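Local coordinates for PAP fimbrial major pilin protein (Escherichia coli, PDB 2UY6) that polymerises into the thick helical rod of P pili, the surface filaments that enable bacteria to colonise the epithelium of specific host organs, at residues G47-M52 / A135-S140; D53-L58 / E128-Y133. The protein carries 2 engineered substitutions. All blocks are in the same frame, centred on the assembly; numbering follows the deposited sequence.

Interaction 1: G47-M52 / A135-S140; sequences GVSKPM and AVVKKS
Residues 47-52 carry the chain out of helix 40-45 and run antiparallel along the end of strand 130-139, and a serine side chain does part of the work of the backbone. This is the irregular end of a strand pairing in the immunoglobulin-like pilin fold: one regular bridge, Met52-Ala135, continued by a loop through Ser49. Ser49 N gives its hydrogen to Val137 O at 3.1 Å in the usual way, but the return bond ends on a hydroxyl: Val137 N donates to Ser49 OG at 2.7 Å, practically straight at 179°. OG reaches this place from the crowded rotamer between its own N and carbonyl carbon (chi1 73°). Pro51 has no N-H to offer. At the bridge, Met52 N meets Ala135 O at 2.8 Å from above the carbonyl plane, while Ala135 N returns to Met52 O at 2.8 Å, in plane on a lone pair. At the other end a water bridges the two backbones, donating to Gly47 O and accepting from Lys139 N. Val136 packs between Val48 and Pro51, its CG1 lying alongside Pro51 CB at 3.4 Å and its CB touched obliquely by Val48 CG1. Lys138 NZ donates a hydrogen bond to Lys139 O and forms a salt bridge with Glu92. On its other edge, strand 130-139 pairs through Val136 and Lys138 with strand 101-106, and Lys139 reaches back to helix 40-45 through a salt bridge with Glu44.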
loop_
_atom_site.group_PDB
_atom_site.type_symbol
_atom_site.label_atom_id
_atom_site.label_comp_id
_atom_site.label_asym_id
_atom_site.label_seq_id
_atom_site.Cartn_x
_atom_site.Cartn_y
_atom_site.Cartn_z
ATOM N N GLY B 47 22.912 32.038 -20.955
ATOM C CA GLY B 47 23.092 31.861 -19.530
ATOM C C GLY B 47 21.979 30.964 -19.028
ATOM O O GLY B 47 20.923 30.853 -19.666
ATOM N N VAL B 48 22.211 30.324 -17.886
ATOM C CA VAL B 48 21.234 29.429 -17.286
ATOM C C VAL B 48 20.917 29.870 -15.861
ATOM O O VAL B 48 21.717 30.550 -15.224
ATOM C CB VAL B 48 21.786 27.986 -17.261
ATOM C CG1 VAL B 48 20.997 27.133 -16.271
ATOM C CG2 VAL B 48 21.715 27.384 -18.660
ATOM N N SER B 49 19.754 29.483 -15.354
ATOM C CA SER B 49 19.393 29.853 -13.991
ATOM C C SER B 49 20.193 29.009 -12.999
ATOM O O SER B 49 20.781 27.985 -13.365
ATOM C CB SER B 49 17.903 29.610 -13.752
ATOM O OG SER B 49 17.630 28.220 -13.659
ATOM N N LYS B 50 20.227 29.429 -11.742
ATOM C CA LYS B 50 20.938 28.640 -10.749
ATOM C C LYS B 50 20.187 27.333 -10.604
ATOM O O LYS B 50 18.958 27.317 -10.587
ATOM C CB LYS B 50 20.955 29.329 -9.387
ATOM C CG LYS B 50 21.558 28.469 -8.277
ATOM C CD LYS B 50 21.630 29.228 -6.965
ATOM C CE LYS B 50 22.527 28.509 -5.960
ATOM N NZ LYS B 50 22.802 29.330 -4.732
ATOM N N PRO B 51 20.910 26.210 -10.541
ATOM C CA PRO B 51 20.156 24.964 -10.389
ATOM C C PRO B 51 19.461 24.922 -9.024
ATOM O O PRO B 51 20.098 25.084 -7.984
ATOM C CB PRO B 51 21.219 23.872 -10.589
ATOM C CG PRO B 51 22.545 24.599 -10.478
ATOM C CD PRO B 51 22.279 25.958 -11.019
ATOM N N MET B 52 18.141 24.741 -9.052
ATOM C CA MET B 52 17.318 24.709 -7.844
ATOM C C MET B 52 17.095 23.302 -7.330
ATOM O O MET B 52 16.933 22.359 -8.102
ATOM C CB MET B 52 15.951 25.336 -8.117
ATOM C CG MET B 52 16.006 26.745 -8.644
ATOM S SD MET B 52 16.818 27.830 -7.487
ATOM C CE MET B 52 17.642 28.951 -8.614
ATOM N N ALA B 135 16.887 21.592 -10.801
ATOM C CA ALA B 135 16.226 22.066 -11.999
ATOM C C ALA B 135 16.748 23.433 -12.390
ATOM O O ALA B 135 16.937 24.308 -11.539
ATOM C CB ALA B 135 14.723 22.119 -11.769
ATOM N N VAL B 136 16.972 23.607 -13.686
ATOM C CA VAL B 136 17.465 24.869 -14.228
ATOM C C VAL B 136 16.568 25.352 -15.357
ATOM O O VAL B 136 16.014 24.555 -16.117
ATOM C CB VAL B 136 18.899 24.728 -14.798
ATOM C CG1 VAL B 136 19.902 24.504 -13.674
ATOM C CG2 VAL B 136 18.944 23.566 -15.773
ATOM N N VAL B 137 16.420 26.663 -15.460
ATOM C CA VAL B 137 15.616 27.260 -16.517
ATOM C C VAL B 137 16.574 27.800 -17.583
ATOM O O VAL B 137 17.618 28.367 -17.253
ATOM C CB VAL B 137 14.762 28.426 -15.974
ATOM C CG1 VAL B 137 14.008 29.105 -17.117
ATOM C CG2 VAL B 137 13.794 27.905 -14.928
ATOM N N LYS B 138 16.240 27.608 -18.855
ATOM C CA LYS B 138 17.090 28.115 -19.924
ATOM C C LYS B 138 16.299 28.343 -21.201
ATOM O O LYS B 138 15.143 27.938 -21.301
ATOM C CB LYS B 138 18.251 27.156 -20.196
ATOM C CG LYS B 138 17.884 25.895 -20.946
ATOM C CD LYS B 138 19.091 24.986 -21.049
ATOM C CE LYS B 138 18.905 23.939 -22.116
ATOM N NZ LYS B 138 18.785 24.583 -23.454
ATOM N N LYS B 139 16.924 29.012 -22.166
ATOM C CA LYS B 139 16.272 29.275 -23.436
ATOM C C LYS B 139 16.012 27.924 -24.077
ATOM O O LYS B 139 16.834 27.017 -23.982
ATOM C CB LYS B 139 17.168 30.124 -24.341
ATOM C CG LYS B 139 16.495 30.528 -25.648
ATOM C CD LYS B 139 17.335 31.509 -26.455
ATOM C CE LYS B 139 18.626 30.878 -26.941
ATOM N NZ LYS B 139 19.437 31.847 -27.737
ATOM N N SER B 140 14.852 27.796 -24.709
ATOM C CA SER B 140 14.450 26.566 -25.372
ATOM C C SER B 140 15.416 26.211 -26.485
ATOM O O SER B 140 16.035 27.091 -27.069
ATOM C CB SER B 140 13.052 26.733 -25.958
ATOM O OG SER B 140 12.755 25.676 -26.843
HETATM O O HOH W 1 19.881 29.937 -21.870
#

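Interaction 2: D53-L58 / E128-Y133; sequences DLDIEL and ENVLHY
Two neighbouring antiparallel strands of the immunoglobulin-like pilin fold, 52-59 and 130-139, meet here. Leu54-Tyr133 and Ile56-Leu131 are hydrogen-bonded pairs; in the latter, Ile56 N reaches Leu131 O at 3.0 Å. Asp55-His132 and Glu57-Val130 are the non-hydrogen-bonded pairs between and beyond them. The ladder finishes with Leu58 N pointing nearly along the carbonyl axis of Asn129 O, 2.8 Å away. Leu54, Ile56, Leu131 and Tyr133 share one face. The Leu131 and Leu58 side chains cross obliquely, CD1 to CD1 at 3.8 Å; Leu131 and Ile56 pack on Phe158 of strand 153-162, and the Tyr133 ring meets Phe81 edge-to-face. Leu54 also touches an apolar side chain of another protein chain. Asp55, Glu57, Val130 and His132 form the other, mostly polar face. Just before strand 130-139 begins, Asn129 turns its amide across the strand end (chi1 64°), and ND2 serves two acceptors, both in the amide plane: Glu57 OE2 on its anti lone pair at 2.9 Å and Leu58 O at 3.1 Å. Val130 CG1 presses on Asp55 CB at 3.5 Å. His132 ND1 donates to Asp55 OD1 at 2.7 Å, the ring standing 88° to the carboxylate so that the oxygen is met from above its plane. Across the ring, NE2 donates to Glu128 OE1 at 3.1 Å. Gripped by a carboxylate at each nitrogen, the imidazole is fixed in rotation, and the two negative charges would be expected to stabilise its protonated form.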
loop_
_atom_site.group_PDB
_atom_site.type_symbol
_atom_site.label_atom_id
_atom_site.label_comp_id
_atom_site.label_asym_id
_atom_site.label_seq_id
_atom_site.Cartn_x
_atom_site.Cartn_y
_atom_site.Cartn_z
ATOM N N ASP B 53 17.073 23.170 -6.015
ATOM C CA ASP B 53 16.855 21.879 -5.396
ATOM C C ASP B 53 15.403 21.450 -5.568
ATOM O O ASP B 53 14.484 22.138 -5.128
ATOM C CB ASP B 53 17.186 21.941 -3.903
ATOM C CG ASP B 53 18.675 22.062 -3.633
ATOM O OD1 ASP B 53 19.064 21.983 -2.452
ATOM O OD2 ASP B 53 19.458 22.238 -4.592
ATOM N N LEU B 54 15.196 20.324 -6.234
ATOM C CA LEU B 54 13.860 19.804 -6.412
ATOM C C LEU B 54 13.868 18.518 -5.580
ATOM O O LEU B 54 14.270 17.462 -6.067
ATOM C CB LEU B 54 13.603 19.495 -7.882
ATOM C CG LEU B 54 12.135 19.481 -8.316
ATOM C CD1 LEU B 54 12.039 19.095 -9.779
ATOM C CD2 LEU B 54 11.363 18.506 -7.486
ATOM N N ASP B 55 13.465 18.613 -4.315
ATOM C CA ASP B 55 13.444 17.442 -3.445
ATOM C C ASP B 55 12.043 16.878 -3.230
ATOM O O ASP B 55 11.097 17.607 -2.931
ATOM C CB ASP B 55 14.088 17.770 -2.100
ATOM C CG ASP B 55 15.560 18.097 -2.233
ATOM O OD1 ASP B 55 16.278 17.371 -2.952
ATOM O OD2 ASP B 55 16.010 19.078 -1.615
ATOM N N ILE B 56 11.924 15.568 -3.399
ATOM C CA ILE B 56 10.651 14.884 -3.245
ATOM C C ILE B 56 10.737 13.895 -2.092
ATOM O O ILE B 56 11.498 12.930 -2.152
ATOM C CB ILE B 56 10.276 14.115 -4.533
ATOM C CG1 ILE B 56 10.225 15.079 -5.716
ATOM C CG2 ILE B 56 8.923 13.448 -4.368
ATOM C CD1 ILE B 56 10.031 14.385 -7.053
ATOM N N GLU B 57 9.965 14.143 -1.039
ATOM C CA GLU B 57 9.962 13.258 0.115
ATOM C C GLU B 57 8.946 12.126 -0.045
ATOM O O GLU B 57 7.757 12.368 -0.256
ATOM C CB GLU B 57 9.679 14.054 1.400
ATOM C CG GLU B 57 9.341 13.172 2.609
ATOM C CD GLU B 57 9.508 13.875 3.956
ATOM O OE1 GLU B 57 9.096 15.050 4.092
ATOM O OE2 GLU B 57 10.045 13.238 4.888
ATOM N N LEU B 58 9.443 10.893 0.034
ATOM C CA LEU B 58 8.611 9.694 -0.071
ATOM C C LEU B 58 8.124 9.335 1.326
ATOM O O LEU B 58 8.926 9.006 2.195
ATOM C CB LEU B 58 9.421 8.528 -0.645
ATOM C CG LEU B 58 9.999 8.809 -2.036
ATOM C CD1 LEU B 58 10.872 7.654 -2.521
ATOM C CD2 LEU B 58 8.856 9.047 -2.988
ATOM N N GLU B 128 18.023 8.190 4.029
ATOM C CA GLU B 128 17.100 9.272 3.684
ATOM C C GLU B 128 15.880 8.772 2.917
ATOM O O GLU B 128 15.902 7.688 2.332
ATOM C CB GLU B 128 17.818 10.330 2.843
ATOM C CG GLU B 128 19.095 10.863 3.460
ATOM C CD GLU B 128 19.785 11.880 2.567
ATOM O OE1 GLU B 128 19.251 12.999 2.406
ATOM O OE2 GLU B 128 20.860 11.556 2.017
ATOM N N ASN B 129 14.818 9.572 2.916
ATOM C CA ASN B 129 13.592 9.205 2.213
ATOM C C ASN B 129 13.229 10.302 1.212
ATOM O O ASN B 129 12.074 10.435 0.798
ATOM C CB ASN B 129 12.451 9.010 3.212
ATOM C CG ASN B 129 12.108 10.282 3.949
ATOM O OD1 ASN B 129 12.970 10.903 4.568
ATOM N ND2 ASN B 129 10.845 10.685 3.884
ATOM N N VAL B 130 14.231 11.088 0.833
ATOM C CA VAL B 130 14.042 12.178 -0.112
ATOM C C VAL B 130 14.858 11.930 -1.367
ATOM O O VAL B 130 16.056 11.637 -1.291
ATOM C CB VAL B 130 14.499 13.533 0.486
ATOM C CG1 VAL B 130 14.333 14.651 -0.544
ATOM C CG2 VAL B 130 13.712 13.846 1.743
ATOM N N LEU B 131 14.205 12.023 -2.518
ATOM C CA LEU B 131 14.896 11.861 -3.790
ATOM C C LEU B 131 15.351 13.282 -4.121
ATOM O O LEU B 131 14.562 14.227 -4.018
ATOM C CB LEU B 131 13.939 11.334 -4.860
ATOM C CG LEU B 131 13.361 9.937 -4.603
ATOM C CD1 LEU B 131 12.100 9.728 -5.434
ATOM C CD2 LEU B 131 14.401 8.887 -4.924
ATOM N N HIS B 132 16.619 13.437 -4.491
ATOM C CA HIS B 132 17.169 14.759 -4.792
ATOM C C HIS B 132 17.398 14.997 -6.279
ATOM O O HIS B 132 17.995 14.168 -6.964
ATOM C CB HIS B 132 18.505 14.958 -4.060
ATOM C CG HIS B 132 18.447 14.692 -2.584
ATOM N ND1 HIS B 132 17.871 15.567 -1.686
ATOM C CD2 HIS B 132 18.926 13.661 -1.846
ATOM C CE1 HIS B 132 18.001 15.090 -0.460
ATOM N NE2 HIS B 132 18.638 13.934 -0.529
ATOM N N TYR B 133 16.912 16.136 -6.765
ATOM C CA TYR B 133 17.080 16.541 -8.159
ATOM C C TYR B 133 17.390 18.039 -8.167
ATOM O O TYR B 133 17.257 18.718 -7.148
ATOM C CB TYR B 133 15.798 16.343 -8.980
ATOM C CG TYR B 133 15.282 14.927 -9.108
ATOM C CD1 TYR B 133 14.420 14.379 -8.151
ATOM C CD2 TYR B 133 15.641 14.138 -10.196
ATOM C CE1 TYR B 133 13.933 13.076 -8.282
ATOM C CE2 TYR B 133 15.162 12.841 -10.333
ATOM C CZ TYR B 133 14.311 12.317 -9.375
ATOM O OH TYR B 133 13.863 11.029 -9.519
#

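Interactions 1 and 2 are successive lengths of one antiparallel pairing, with centres about 19 Å apart. The chain passes through 47-52 straight into 53-58, runs through strands 77-86, 93-94, 101-106 and 117-118, and returns through 128-133 and then 135-140, so interaction 2 closes the shorter loop and interaction 1 the longer. Strand 130-139 serves both, with strand 52-59 on one side and 101-106 on the other. Interaction 2 lies nearer the centre of the chain; interaction 1 extends the pairing toward helix 40-45, where the partner is a loop. The Cys22-Cys61 disulfide joins residues flanking strands 23-25 and 52-59, adding a covalent tie to the same sheet of the pilin subunit.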